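Local coordinates for pectate lyase 1 (Juniperus ashei, PDB 1PXZ), which has low pectate lyase activity, cleaving polygalacturonate by calcium-dependent elimination, and is the major allergen of cedar pollen, at residues S6-D11 with M19-C24; M110-H115 with T154-T159; V240-Y245 with F327-G332. All coordinates share one frame; numbering follows the deposited sequence.

The three contacts follow one another along the chain and sample a right-handed parallel beta-helix and its arms. Contact 1 links helix 5-9 to the 3-10 turn at 19-23, before the first strand, 39-43. Contact 2 lies within the coil itself, joining two successive rungs through strands 108-111 and 153-156. Contact 3 sets the late loop 327-332 against the turn after strand 237-241. Centre to centre, contacts 1 and 2 are about 24 Å apart, 1 and 3 about 20 Å, and 2 and 3 about 26 Å. Strand 114-119, where contact 2 ends, also receives side chains from residues 19-24, so the N-terminal arm packs on the coil, as loop 327-332 does near the C-terminus.

Contact 1 of 3, residues S6-D11 with M19-C24; sequences SCWRGD and MKLADC
A disulfide fixes the two segments together: Cys-7 SG and Cys-24 SG are 2.1 Å apart, with a left-handed twist (chi3 -71°). Cys-7 SG stands anti to its backbone N, while Cys-24 SG lies beside its own N. Next to the bridge, Cys-24 SG sits at the edge of the Trp-8 five-membered ring and touches Trp-8 CB at 3.8 Å. Over one face of that ring, Leu-21 CD1 makes a CH-pi contact, 3.6 Å from the five-membered centroid. Arg-9 CG covers the opposite face, so the indole is sandwiched; Trp-8 chi1 of 64° sets the ring between the backbone N and the carbonyl carbon. Lys-20 reaches across with CG anti to N (chi1 -176°) and bends at its last torsion. Lys-20 NZ makes a salt bridge to Asp-11 OD1 at 3.1 Å, weak as a hydrogen bond, and a weak, long bond to Cys-7 O at 3.5 Å. One water accepts from Lys-20 NZ and from Asp-11 N, both at a short 2.5 Å, and donates to Cys-7 O at 3.1 Å. The partners from 19-24 ride on a 3-10 turn, in which Ala-22 N binds Met-19 O and Asp-23 N binds Lys-20 O. This turn packs on the beta-helix wall, Ala-22 on Trp-69 and Ile-117, so the disulfide ties the N-terminal helix to the coil. Arg-95 adds a cation-pi contact to the Trp-8 indole.

Contact 2 of 3, residues M110-H115 with T154-T159; sequences MRKVSH and TMRNVT
Arg-111 lays its CG over one face of the Arg-156 guanidinium, 3.2 Å from NH1. The two chains leave their strands side by side, each with CG anti to its backbone N, and their guanidinium planes are 39° apart. They stand on successive rungs of a parallel beta-helix, where 108-111 and 153-156 pair in register: Arg-156 N donates to Met-110 O at 2.8 Å and Lys-112 N to Arg-156 O at 2.8 Å. Lys-112 and Asn-157 both turn the backbone in left-handed conformation, so the bends stack. There Lys-112 curls at its last torsion and gives NZ to Asn-157 OD1 at 2.7 Å, from above the carbonyl plane. Its NZ is also 3.1 Å from Arg-156 NH1, two donors whose like charges the Asn-157 oxygen may offset. On the other face Met-110 and Met-155 point the same way, with Met-110 CE tight on Met-155 CG at 3.4 Å. Next door, Thr-154 has its side chain about 4 Å from that of Asp-177, which probably binds calcium, as inferred from relatives. Past the bend the strands rejoin, and Ser-114 OG meets Thr-159 OG1 at 2.9 Å, either hydroxyl able to donate.

Contact 3 of 3, residues V240-Y245 with F327-G332; sequences VANNNY and FKVENG
Val-329 O takes one hydrogen bond, from NH2 of Arg-300, and this anchors the irregular 327-332 loop to the neighbouring part of the coil. The branches of Val-329 touch the other segment: CG2 rests on Ala-241 CB at 3.9 Å, while CG1, anti to the backbone N (chi1 -177°), meets Asn-242. The Val-329 and Asn-242 side chains run alongside one another, pointing opposite ways. As a result the Asn-242 side chain lies along 329-330, its CG 3.7 Å from both Val-329 CG1 and Glu-330 N. Ala-241 CB is touched from a second direction by the tip of the Phe-327 ring, CZ at 4.2 Å. Leu-338 of helix 335-338 meets both Asn-242 and Glu-330, so the C-terminal part of the chain closes over the corner. Asn-242 has left-handed backbone angles (phi 52°, psi 45°), which swing the chain from strand 237-241 to strand 244-245. Farther along, the Tyr-245 ring stacks on Phe-222. At the turn itself Asn-243 N is bonded to OD1 of Asn-266, the like residue on the adjoining coil, and stacked asparagines at this turn are a hallmark of the pectate lyase parallel beta-helix.

Contact 1 of 3, residues S6-D11 with M19-C24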
ATOM      1  N   SER A   6      -6.229  11.655  12.865  1.00 13.60           N
ATOM      2  CA  SER A   6      -6.910  12.662  13.693  1.00 20.79           C
ATOM      3  C   SER A   6      -8.346  12.908  13.233  1.00 14.75           C
ATOM      4  O   SER A   6      -9.216  13.267  14.019  1.00 22.69           O
ATOM      5  CB  SER A   6      -6.125  13.986  13.688  1.00 24.65           C
ATOM      6  OG  SER A   6      -6.275  14.576  12.400  1.00 46.82           O
ATOM      7  N   CYS A   7      -8.579  12.692  11.963  1.00  9.22           N
ATOM      8  CA  CYS A   7      -9.846  12.964  11.290  1.00 14.28           C
ATOM      9  C   CYS A   7     -10.907  11.977  11.744  1.00 23.03           C
ATOM     10  O   CYS A   7     -12.059  12.392  11.877  1.00 16.31           O
ATOM     11  CB  CYS A   7      -9.620  12.909   9.780  1.00 19.00           C
ATOM     12  SG  CYS A   7     -11.074  12.968   8.708  1.00 27.99           S
ATOM     13  N   TRP A   8     -10.597  10.707  12.008  1.00 14.07           N
ATOM     14  CA  TRP A   8     -11.671   9.789  12.405  1.00 14.40           C
ATOM     15  C   TRP A   8     -11.497   9.245  13.806  1.00 13.93           C
ATOM     16  O   TRP A   8     -12.334   8.516  14.361  1.00 11.60           O
ATOM     17  CB  TRP A   8     -11.766   8.633  11.402  1.00 13.47           C
ATOM     18  CG  TRP A   8     -10.568   7.752  11.343  1.00  9.24           C
ATOM     19  CD1 TRP A   8      -9.490   7.994  10.517  1.00 17.15           C
ATOM     20  CD2 TRP A   8     -10.265   6.553  12.057  1.00  9.79           C
ATOM     21  NE1 TRP A   8      -8.546   7.013  10.687  1.00 15.18           N
ATOM     22  CE2 TRP A   8      -8.996   6.117  11.625  1.00 15.66           C
ATOM     23  CE3 TRP A   8     -10.934   5.798  13.021  1.00 14.11           C
ATOM     24  CZ2 TRP A   8      -8.399   4.961  12.129  1.00 15.35           C
ATOM     25  CZ3 TRP A   8     -10.347   4.647  13.530  1.00 12.14           C
ATOM     26  CH2 TRP A   8      -9.083   4.246  13.072  1.00 21.10           C
ATOM     27  N   ARG A   9     -10.392   9.584  14.464  1.00 13.84           N
ATOM     28  CA  ARG A   9     -10.242   9.178  15.859  1.00 18.37           C
ATOM     29  C   ARG A   9     -10.367  10.319  16.854  1.00 20.32           C
ATOM     30  O   ARG A   9     -10.275  10.086  18.060  1.00 35.84           O
ATOM     31  CB  ARG A   9      -8.870   8.499  16.044  1.00 19.44           C
ATOM     32  CG  ARG A   9      -8.573   7.513  14.923  1.00 18.04           C
ATOM     33  CD  ARG A   9      -7.373   6.631  15.225  1.00 21.97           C
ATOM     34  NE  ARG A   9      -7.667   5.614  16.233  1.00 36.13           N
ATOM     35  CZ  ARG A   9      -6.852   4.591  16.492  1.00 43.92           C
ATOM     36  NH1 ARG A   9      -5.706   4.454  15.829  1.00 39.56           N
ATOM     37  NH2 ARG A   9      -7.207   3.717  17.425  1.00 31.49           N
ATOM     38  N   GLY A  10     -10.563  11.559  16.425  1.00 22.72           N
ATOM     39  CA  GLY A  10     -10.632  12.687  17.332  1.00 24.98           C
ATOM     40  C   GLY A  10     -11.970  12.917  17.997  1.00 35.16           C
ATOM     41  O   GLY A  10     -12.041  13.080  19.224  1.00 50.60           O
ATOM     42  N   ASP A  11     -13.085  12.971  17.259  1.00 15.59           N
ATOM     43  CA  ASP A  11     -14.360  13.165  17.970  1.00 16.34           C
ATOM     44  C   ASP A  11     -15.393  12.216  17.358  1.00 20.71           C
ATOM     45  O   ASP A  11     -16.487  12.615  16.969  1.00 26.37           O
ATOM     46  CB  ASP A  11     -14.851  14.599  17.914  1.00 20.57           C
ATOM     47  CG  ASP A  11     -15.108  15.038  16.485  1.00 32.52           C
ATOM     48  OD1 ASP A  11     -14.494  14.396  15.603  1.00 40.05           O
ATOM     49  OD2 ASP A  11     -15.908  15.976  16.285  1.00 35.16           O
ATOM     50  N   MET A  19     -18.060   4.296   8.815  1.00  8.96           N
ATOM     51  CA  MET A  19     -17.751   4.867   7.500  1.00 10.40           C
ATOM     52  C   MET A  19     -17.138   6.256   7.571  1.00 10.92           C
ATOM     53  O   MET A  19     -16.786   6.860   6.557  1.00 11.32           O
ATOM     54  CB  MET A  19     -19.022   4.895   6.645  1.00 12.43           C
ATOM     55  CG  MET A  19     -19.559   3.478   6.375  1.00 15.31           C
ATOM     56  SD  MET A  19     -20.870   3.592   5.153  1.00 20.85           S
ATOM     57  CE  MET A  19     -21.231   1.894   4.762  1.00 13.99           C
ATOM     58  N   LYS A  20     -16.987   6.791   8.783  1.00 11.18           N
ATOM     59  CA  LYS A  20     -16.297   8.078   8.893  1.00 11.46           C
ATOM     60  C   LYS A  20     -14.877   7.972   8.348  1.00 13.11           C
ATOM     61  O   LYS A  20     -14.356   8.945   7.810  1.00 12.38           O
ATOM     62  CB  LYS A  20     -16.254   8.523  10.348  1.00 14.71           C
ATOM     63  CG  LYS A  20     -15.645   9.894  10.578  1.00 17.43           C
ATOM     64  CD  LYS A  20     -15.936  10.366  11.988  1.00 27.17           C
ATOM     65  CE  LYS A  20     -15.657  11.863  12.108  1.00 40.79           C
ATOM     66  NZ  LYS A  20     -15.153  12.202  13.469  1.00 50.81           N
ATOM     67  N   LEU A  21     -14.268   6.801   8.497  1.00  9.67           N
ATOM     68  CA  LEU A  21     -12.933   6.553   7.936  1.00 10.76           C
ATOM     69  C   LEU A  21     -12.804   7.035   6.504  1.00  9.76           C
ATOM     70  O   LEU A  21     -11.797   7.619   6.095  1.00 12.68           O
ATOM     71  CB  LEU A  21     -12.636   5.044   8.016  1.00 11.56           C
ATOM     72  CG  LEU A  21     -11.292   4.600   7.432  1.00 11.35           C
ATOM     73  CD1 LEU A  21     -10.137   5.103   8.284  1.00  8.99           C
ATOM     74  CD2 LEU A  21     -11.254   3.087   7.275  1.00  7.72           C
ATOM     75  N   ALA A  22     -13.843   6.822   5.698  1.00  8.17           N
ATOM     76  CA  ALA A  22     -13.723   7.121   4.279  1.00 10.63           C
ATOM     77  C   ALA A  22     -13.646   8.627   4.006  1.00 14.52           C
ATOM     78  O   ALA A  22     -13.286   9.018   2.898  1.00 22.28           O
ATOM     79  CB  ALA A  22     -14.880   6.510   3.495  1.00 12.89           C
ATOM     80  N   ASP A  23     -13.952   9.467   4.978  1.00 11.53           N
ATOM     81  CA  ASP A  23     -13.847  10.910   4.763  1.00 18.59           C
ATOM     82  C   ASP A  23     -12.441  11.424   5.022  1.00 21.54           C
ATOM     83  O   ASP A  23     -12.197  12.632   4.953  1.00 18.40           O
ATOM     84  CB  ASP A  23     -14.782  11.682   5.704  1.00 20.24           C
ATOM     85  CG  ASP A  23     -16.245  11.328   5.514  1.00 24.21           C
ATOM     86  OD1 ASP A  23     -16.602  10.902   4.401  1.00 22.04           O
ATOM     87  OD2 ASP A  23     -17.029  11.467   6.476  1.00 23.96           O
ATOM     88  N   CYS A  24     -11.489  10.558   5.352  1.00 11.09           N
ATOM     89  CA  CYS A  24     -10.257  11.046   5.973  1.00 12.95           C
ATOM     90  C   CYS A  24      -8.997  10.746   5.189  1.00 14.32           C
ATOM     91  O   CYS A  24      -7.892  10.995   5.707  1.00 14.84           O
ATOM     92  CB  CYS A  24     -10.167  10.414   7.374  1.00 19.84           C
ATOM     93  SG  CYS A  24     -11.548  10.943   8.445  1.00 18.53           S
TER
HETATM   94  O   HOH W   1     -13.047  12.488  14.778  1.00 27.12           O

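Contact 2 of 3, residues M110-H115 with T154-T159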
ATOM      1  N   MET A 110      -6.534  -6.544  -7.267  1.00 12.43           N
ATOM      2  CA  MET A 110      -7.481  -5.582  -7.833  1.00 14.41           C
ATOM      3  C   MET A 110      -7.082  -5.317  -9.281  1.00 15.76           C
ATOM      4  O   MET A 110      -5.906  -5.011  -9.546  1.00 11.79           O
ATOM      5  CB  MET A 110      -7.490  -4.290  -7.020  1.00 10.07           C
ATOM      6  CG  MET A 110      -8.179  -4.430  -5.657  1.00 16.11           C
ATOM      7  SD  MET A 110      -7.447  -3.264  -4.494  1.00 36.01           S
ATOM      8  CE  MET A 110      -5.904  -4.136  -4.134  1.00 30.05           C
ATOM      9  N   ARG A 111      -8.034  -5.454 -10.203  1.00  9.44           N
ATOM     10  CA  ARG A 111      -7.651  -5.255 -11.608  1.00 12.40           C
ATOM     11  C   ARG A 111      -8.743  -4.476 -12.332  1.00 14.93           C
ATOM     12  O   ARG A 111      -9.906  -4.871 -12.362  1.00 12.67           O
ATOM     13  CB  ARG A 111      -7.379  -6.584 -12.304  1.00 18.90           C
ATOM     14  CG  ARG A 111      -6.999  -6.432 -13.769  1.00 22.40           C
ATOM     15  CD  ARG A 111      -7.618  -7.558 -14.588  1.00 45.90           C
ATOM     16  NE  ARG A 111      -7.169  -8.866 -14.141  1.00 59.70           N
ATOM     17  CZ  ARG A 111      -7.816 -10.013 -14.303  1.00 66.96           C
ATOM     18  NH1 ARG A 111      -8.987 -10.031 -14.926  1.00 86.57           N
ATOM     19  NH2 ARG A 111      -7.289 -11.142 -13.842  1.00 50.47           N
ATOM     20  N   LYS A 112      -8.384  -3.334 -12.906  1.00 14.00           N
ATOM     21  CA  LYS A 112      -9.385  -2.532 -13.609  1.00 14.62           C
ATOM     22  C   LYS A 112     -10.606  -2.195 -12.765  1.00 13.58           C
ATOM     23  O   LYS A 112     -11.748  -2.371 -13.204  1.00 15.14           O
ATOM     24  CB  LYS A 112      -9.830  -3.259 -14.886  1.00 20.96           C
ATOM     25  CG  LYS A 112      -8.708  -3.450 -15.894  1.00 29.04           C
ATOM     26  CD  LYS A 112      -9.263  -4.020 -17.194  1.00 40.16           C
ATOM     27  CE  LYS A 112      -8.336  -3.731 -18.364  1.00 49.35           C
ATOM     28  NZ  LYS A 112      -7.062  -3.096 -17.920  1.00 67.06           N
ATOM     29  N   VAL A 113     -10.366  -1.711 -11.557  1.00  9.80           N
ATOM     30  CA  VAL A 113     -11.423  -1.286 -10.645  1.00 12.22           C
ATOM     31  C   VAL A 113     -11.006   0.027  -9.989  1.00 13.02           C
ATOM     32  O   VAL A 113      -9.819   0.375 -10.043  1.00 12.41           O
ATOM     33  CB  VAL A 113     -11.712  -2.345  -9.564  1.00 11.21           C
ATOM     34  CG1 VAL A 113     -12.277  -3.621 -10.177  1.00 11.06           C
ATOM     35  CG2 VAL A 113     -10.457  -2.658  -8.762  1.00 12.75           C
ATOM     36  N   SER A 114     -11.936   0.727  -9.371  1.00 13.49           N
ATOM     37  CA  SER A 114     -11.687   1.930  -8.594  1.00 13.22           C
ATOM     38  C   SER A 114     -12.404   1.932  -7.254  1.00 15.41           C
ATOM     39  O   SER A 114     -13.360   1.161  -7.104  1.00 12.10           O
ATOM     40  CB  SER A 114     -12.220   3.180  -9.331  1.00 13.70           C
ATOM     41  OG  SER A 114     -11.645   3.173 -10.623  1.00 36.65           O
ATOM     42  N   HIS A 115     -11.934   2.816  -6.380  1.00  5.82           N
ATOM     43  CA  HIS A 115     -12.602   3.038  -5.099  1.00  7.54           C
ATOM     44  C   HIS A 115     -12.616   1.788  -4.219  1.00 14.09           C
ATOM     45  O   HIS A 115     -13.672   1.244  -3.885  1.00 10.79           O
ATOM     46  CB  HIS A 115     -14.038   3.581  -5.292  1.00 10.92           C
ATOM     47  CG  HIS A 115     -13.995   4.937  -5.947  1.00 13.43           C
ATOM     48  ND1 HIS A 115     -13.660   6.085  -5.265  1.00 16.93           N
ATOM     49  CD2 HIS A 115     -14.211   5.312  -7.230  1.00 14.39           C
ATOM     50  CE1 HIS A 115     -13.686   7.119  -6.094  1.00 17.98           C
ATOM     51  NE2 HIS A 115     -14.019   6.673  -7.293  1.00 17.18           N
ATOM     52  N   THR A 154      -2.099  -6.741  -4.765  1.00  9.29           N
ATOM     53  CA  THR A 154      -1.651  -6.454  -6.139  1.00 15.50           C
ATOM     54  C   THR A 154      -2.650  -5.543  -6.833  1.00 16.96           C
ATOM     55  O   THR A 154      -3.838  -5.869  -6.760  1.00 11.44           O
ATOM     56  CB  THR A 154      -1.500  -7.746  -6.960  1.00 17.73           C
ATOM     57  OG1 THR A 154      -0.474  -8.553  -6.378  1.00 20.32           O
ATOM     58  CG2 THR A 154      -1.063  -7.426  -8.383  1.00 28.01           C
ATOM     59  N   MET A 155      -2.198  -4.465  -7.465  1.00  9.51           N
ATOM     60  CA  MET A 155      -3.118  -3.566  -8.169  1.00 15.91           C
ATOM     61  C   MET A 155      -2.677  -3.424  -9.625  1.00 20.34           C
ATOM     62  O   MET A 155      -1.518  -3.073  -9.872  1.00 16.83           O
ATOM     63  CB  MET A 155      -3.198  -2.188  -7.508  1.00 12.88           C
ATOM     64  CG  MET A 155      -3.912  -2.206  -6.153  1.00 16.88           C
ATOM     65  SD  MET A 155      -3.637  -0.640  -5.261  1.00 21.20           S
ATOM     66  CE  MET A 155      -2.037  -1.087  -4.564  1.00 23.68           C
ATOM     67  N   ARG A 156      -3.590  -3.717 -10.552  1.00  9.85           N
ATOM     68  CA  ARG A 156      -3.322  -3.596 -11.982  1.00 10.18           C
ATOM     69  C   ARG A 156      -4.393  -2.696 -12.588  1.00 16.76           C
ATOM     70  O   ARG A 156      -5.580  -3.032 -12.506  1.00 12.13           O
ATOM     71  CB  ARG A 156      -3.323  -4.958 -12.655  1.00 15.07           C
ATOM     72  CG  ARG A 156      -2.971  -4.966 -14.124  1.00 34.14           C
ATOM     73  CD  ARG A 156      -3.003  -6.381 -14.677  1.00 53.37           C
ATOM     74  NE  ARG A 156      -3.871  -6.639 -15.797  1.00 62.96           N
ATOM     75  CZ  ARG A 156      -4.856  -6.003 -16.390  1.00 68.31           C
ATOM     76  NH1 ARG A 156      -5.299  -4.815 -16.000  1.00 67.67           N
ATOM     77  NH2 ARG A 156      -5.458  -6.568 -17.440  1.00 70.17           N
ATOM     78  N   ASN A 157      -3.990  -1.566 -13.156  1.00 11.65           N
ATOM     79  CA  ASN A 157      -4.999  -0.681 -13.732  1.00 10.97           C
ATOM     80  C   ASN A 157      -6.063  -0.285 -12.717  1.00 14.89           C
ATOM     81  O   ASN A 157      -7.250  -0.352 -13.022  1.00 15.72           O
ATOM     82  CB  ASN A 157      -5.679  -1.394 -14.909  1.00 19.21           C
ATOM     83  CG  ASN A 157      -5.903  -0.417 -16.052  1.00 31.42           C
ATOM     84  OD1 ASN A 157      -5.800  -0.802 -17.207  1.00 50.63           O
ATOM     85  ND2 ASN A 157      -6.190   0.831 -15.695  1.00 33.03           N
ATOM     86  N   VAL A 158      -5.627   0.126 -11.529  1.00 12.64           N
ATOM     87  CA  VAL A 158      -6.515   0.576 -10.462  1.00 12.76           C
ATOM     88  C   VAL A 158      -6.461   2.073 -10.230  1.00 13.77           C
ATOM     89  O   VAL A 158      -5.378   2.676 -10.249  1.00 13.25           O
ATOM     90  CB  VAL A 158      -6.125  -0.138  -9.137  1.00 13.49           C
ATOM     91  CG1 VAL A 158      -6.917   0.441  -7.983  1.00 15.13           C
ATOM     92  CG2 VAL A 158      -6.345  -1.633  -9.299  1.00  9.51           C
ATOM     93  N   THR A 159      -7.597   2.739  -9.995  1.00 11.70           N
ATOM     94  CA  THR A 159      -7.490   4.159  -9.626  1.00 10.51           C
ATOM     95  C   THR A 159      -8.293   4.416  -8.364  1.00 10.49           C
ATOM     96  O   THR A 159      -9.313   3.770  -8.074  1.00 13.58           O
ATOM     97  CB  THR A 159      -7.949   5.122 -10.739  1.00 24.21           C
ATOM     98  OG1 THR A 159      -9.364   4.958 -10.917  1.00 38.96           O
ATOM     99  CG2 THR A 159      -7.310   4.801 -12.079  1.00 14.84           C
TER
HETATM  100  O   HOH W   2      -9.074   1.690 -13.193  1.00 28.83           O

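Contact 3 of 3, residues V240-Y245 with F327-G332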
ATOM      1  N   VAL A 240       6.878  10.483  -0.700  1.00  6.43           N
ATOM      2  CA  VAL A 240       7.195   9.635   0.463  1.00  5.63           C
ATOM      3  C   VAL A 240       7.299  10.511   1.697  1.00 12.05           C
ATOM      4  O   VAL A 240       8.318  11.185   1.863  1.00 11.58           O
ATOM      5  CB  VAL A 240       8.489   8.842   0.233  1.00  5.82           C
ATOM      6  CG1 VAL A 240       8.777   7.881   1.392  1.00 10.37           C
ATOM      7  CG2 VAL A 240       8.425   8.022  -1.053  1.00  6.83           C
ATOM      8  N   ALA A 241       6.262  10.534   2.552  1.00  6.22           N
ATOM      9  CA  ALA A 241       6.189  11.549   3.594  1.00  5.97           C
ATOM     10  C   ALA A 241       5.958  11.039   5.008  1.00  9.51           C
ATOM     11  O   ALA A 241       5.020  10.261   5.218  1.00  8.79           O
ATOM     12  CB  ALA A 241       5.020  12.491   3.251  1.00  8.68           C
ATOM     13  N   ASN A 242       6.734  11.468   5.992  1.00  7.43           N
ATOM     14  CA  ASN A 242       6.541  11.148   7.402  1.00  5.64           C
ATOM     15  C   ASN A 242       6.408   9.639   7.652  1.00  9.07           C
ATOM     16  O   ASN A 242       5.552   9.181   8.415  1.00  8.89           O
ATOM     17  CB  ASN A 242       5.324  11.884   7.937  1.00  7.83           C
ATOM     18  CG  ASN A 242       5.675  13.314   8.316  1.00 16.22           C
ATOM     19  OD1 ASN A 242       6.832  13.712   8.500  1.00 15.52           O
ATOM     20  ND2 ASN A 242       4.623  14.088   8.445  1.00  6.48           N
ATOM     21  N   ASN A 243       7.300   8.885   7.002  1.00  7.68           N
ATOM     22  CA  ASN A 243       7.416   7.461   7.316  1.00  8.77           C
ATOM     23  C   ASN A 243       8.609   7.211   8.235  1.00 12.22           C
ATOM     24  O   ASN A 243       9.525   8.029   8.248  1.00 10.20           O
ATOM     25  CB  ASN A 243       7.614   6.647   6.044  1.00  9.29           C
ATOM     26  CG  ASN A 243       6.628   6.958   4.935  1.00 13.70           C
ATOM     27  OD1 ASN A 243       6.856   7.758   4.021  1.00 11.75           O
ATOM     28  ND2 ASN A 243       5.501   6.263   5.025  1.00  4.50           N
ATOM     29  N   ASN A 244       8.621   6.102   8.963  1.00  4.83           N
ATOM     30  CA  ASN A 244       9.712   5.772   9.891  1.00  4.94           C
ATOM     31  C   ASN A 244      10.449   4.536   9.424  1.00  9.04           C
ATOM     32  O   ASN A 244       9.825   3.487   9.196  1.00 11.38           O
ATOM     33  CB  ASN A 244       9.106   5.567  11.282  1.00  7.49           C
ATOM     34  CG  ASN A 244      10.101   5.601  12.415  1.00 13.44           C
ATOM     35  OD1 ASN A 244      11.112   6.302  12.352  1.00 15.42           O
ATOM     36  ND2 ASN A 244       9.851   4.850  13.482  1.00 14.56           N
ATOM     37  N   TYR A 245      11.770   4.590   9.243  1.00  4.47           N
ATOM     38  CA  TYR A 245      12.501   3.470   8.687  1.00  4.99           C
ATOM     39  C   TYR A 245      13.489   2.890   9.712  1.00 11.55           C
ATOM     40  O   TYR A 245      14.377   3.609  10.162  1.00  9.66           O
ATOM     41  CB  TYR A 245      13.295   3.848   7.431  1.00  9.06           C
ATOM     42  CG  TYR A 245      12.522   4.222   6.189  1.00  5.88           C
ATOM     43  CD1 TYR A 245      11.926   5.495   6.134  1.00  7.62           C
ATOM     44  CD2 TYR A 245      12.380   3.373   5.105  1.00  5.85           C
ATOM     45  CE1 TYR A 245      11.216   5.864   5.008  1.00  5.16           C
ATOM     46  CE2 TYR A 245      11.672   3.736   3.960  1.00  6.02           C
ATOM     47  CZ  TYR A 245      11.095   4.999   3.948  1.00  9.94           C
ATOM     48  OH  TYR A 245      10.372   5.405   2.841  1.00  7.89           O
ATOM     49  N   PHE A 327      -1.875  17.782   2.652  1.00 10.16           N
ATOM     50  CA  PHE A 327      -1.862  17.589   4.086  1.00  9.59           C
ATOM     51  C   PHE A 327      -0.513  18.017   4.660  1.00 12.58           C
ATOM     52  O   PHE A 327       0.478  18.091   3.932  1.00 12.74           O
ATOM     53  CB  PHE A 327      -2.099  16.116   4.412  1.00 10.11           C
ATOM     54  CG  PHE A 327      -1.022  15.194   3.858  1.00  8.51           C
ATOM     55  CD1 PHE A 327      -1.030  14.827   2.526  1.00 10.73           C
ATOM     56  CD2 PHE A 327      -0.026  14.717   4.689  1.00  8.44           C
ATOM     57  CE1 PHE A 327      -0.065  13.971   2.014  1.00 13.84           C
ATOM     58  CE2 PHE A 327       0.942  13.849   4.196  1.00  7.29           C
ATOM     59  CZ  PHE A 327       0.907  13.472   2.864  1.00 11.79           C
ATOM     60  N   LYS A 328      -0.485  18.274   5.951  1.00 12.66           N
ATOM     61  CA  LYS A 328       0.757  18.763   6.551  1.00 14.01           C
ATOM     62  C   LYS A 328       1.790  17.668   6.747  1.00 12.11           C
ATOM     63  O   LYS A 328       1.482  16.604   7.274  1.00 13.15           O
ATOM     64  CB  LYS A 328       0.446  19.377   7.925  1.00 19.17           C
ATOM     65  CG  LYS A 328       1.633  20.142   8.503  1.00 32.44           C
ATOM     66  CD  LYS A 328       1.235  20.887   9.767  1.00 51.57           C
ATOM     67  CE  LYS A 328       0.335  22.078   9.477  1.00 57.82           C
ATOM     68  NZ  LYS A 328      -0.930  22.045  10.265  1.00 53.94           N
ATOM     69  N   VAL A 329       3.023  17.931   6.348  1.00 12.35           N
ATOM     70  CA  VAL A 329       4.140  17.038   6.614  1.00 11.46           C
ATOM     71  C   VAL A 329       5.042  17.698   7.649  1.00 17.69           C
ATOM     72  O   VAL A 329       5.480  18.845   7.451  1.00 14.75           O
ATOM     73  CB  VAL A 329       4.894  16.721   5.317  1.00  9.08           C
ATOM     74  CG1 VAL A 329       6.025  15.730   5.569  1.00  8.83           C
ATOM     75  CG2 VAL A 329       3.948  16.156   4.256  1.00 12.61           C
ATOM     76  N   GLU A 330       5.300  17.009   8.760  1.00 11.79           N
ATOM     77  CA  GLU A 330       6.211  17.519   9.783  1.00 10.65           C
ATOM     78  C   GLU A 330       7.655  17.165   9.478  1.00 12.35           C
ATOM     79  O   GLU A 330       7.924  16.362   8.583  1.00  9.95           O
ATOM     80  CB  GLU A 330       5.866  16.901  11.145  1.00 10.40           C
ATOM     81  CG  GLU A 330       4.370  16.966  11.416  1.00 20.56           C
ATOM     82  CD  GLU A 330       3.939  18.362  11.799  1.00 29.97           C
ATOM     83  OE1 GLU A 330       4.835  19.126  12.222  1.00 40.38           O
ATOM     84  OE2 GLU A 330       2.739  18.680  11.669  1.00 60.72           O
ATOM     85  N   ASN A 331       8.570  17.765  10.237  1.00  9.43           N
ATOM     86  CA  ASN A 331       9.971  17.409  10.181  1.00  9.21           C
ATOM     87  C   ASN A 331      10.212  15.935  10.509  1.00 13.12           C
ATOM     88  O   ASN A 331       9.446  15.367  11.286  1.00 10.39           O
ATOM     89  CB  ASN A 331      10.740  18.235  11.220  1.00 14.09           C
ATOM     90  CG  ASN A 331      12.229  17.970  11.048  1.00 33.26           C
ATOM     91  OD1 ASN A 331      12.762  16.983  11.557  1.00 34.23           O
ATOM     92  ND2 ASN A 331      12.868  18.867  10.306  1.00 39.24           N
ATOM     93  N   GLY A 332      11.262  15.351   9.949  1.00 11.74           N
ATOM     94  CA  GLY A 332      11.514  13.924  10.146  1.00 11.72           C
ATOM     95  C   GLY A 332      11.725  13.528  11.581  1.00 14.65           C
ATOM     96  O   GLY A 332      11.553  12.375  12.007  1.00 14.32           O
TER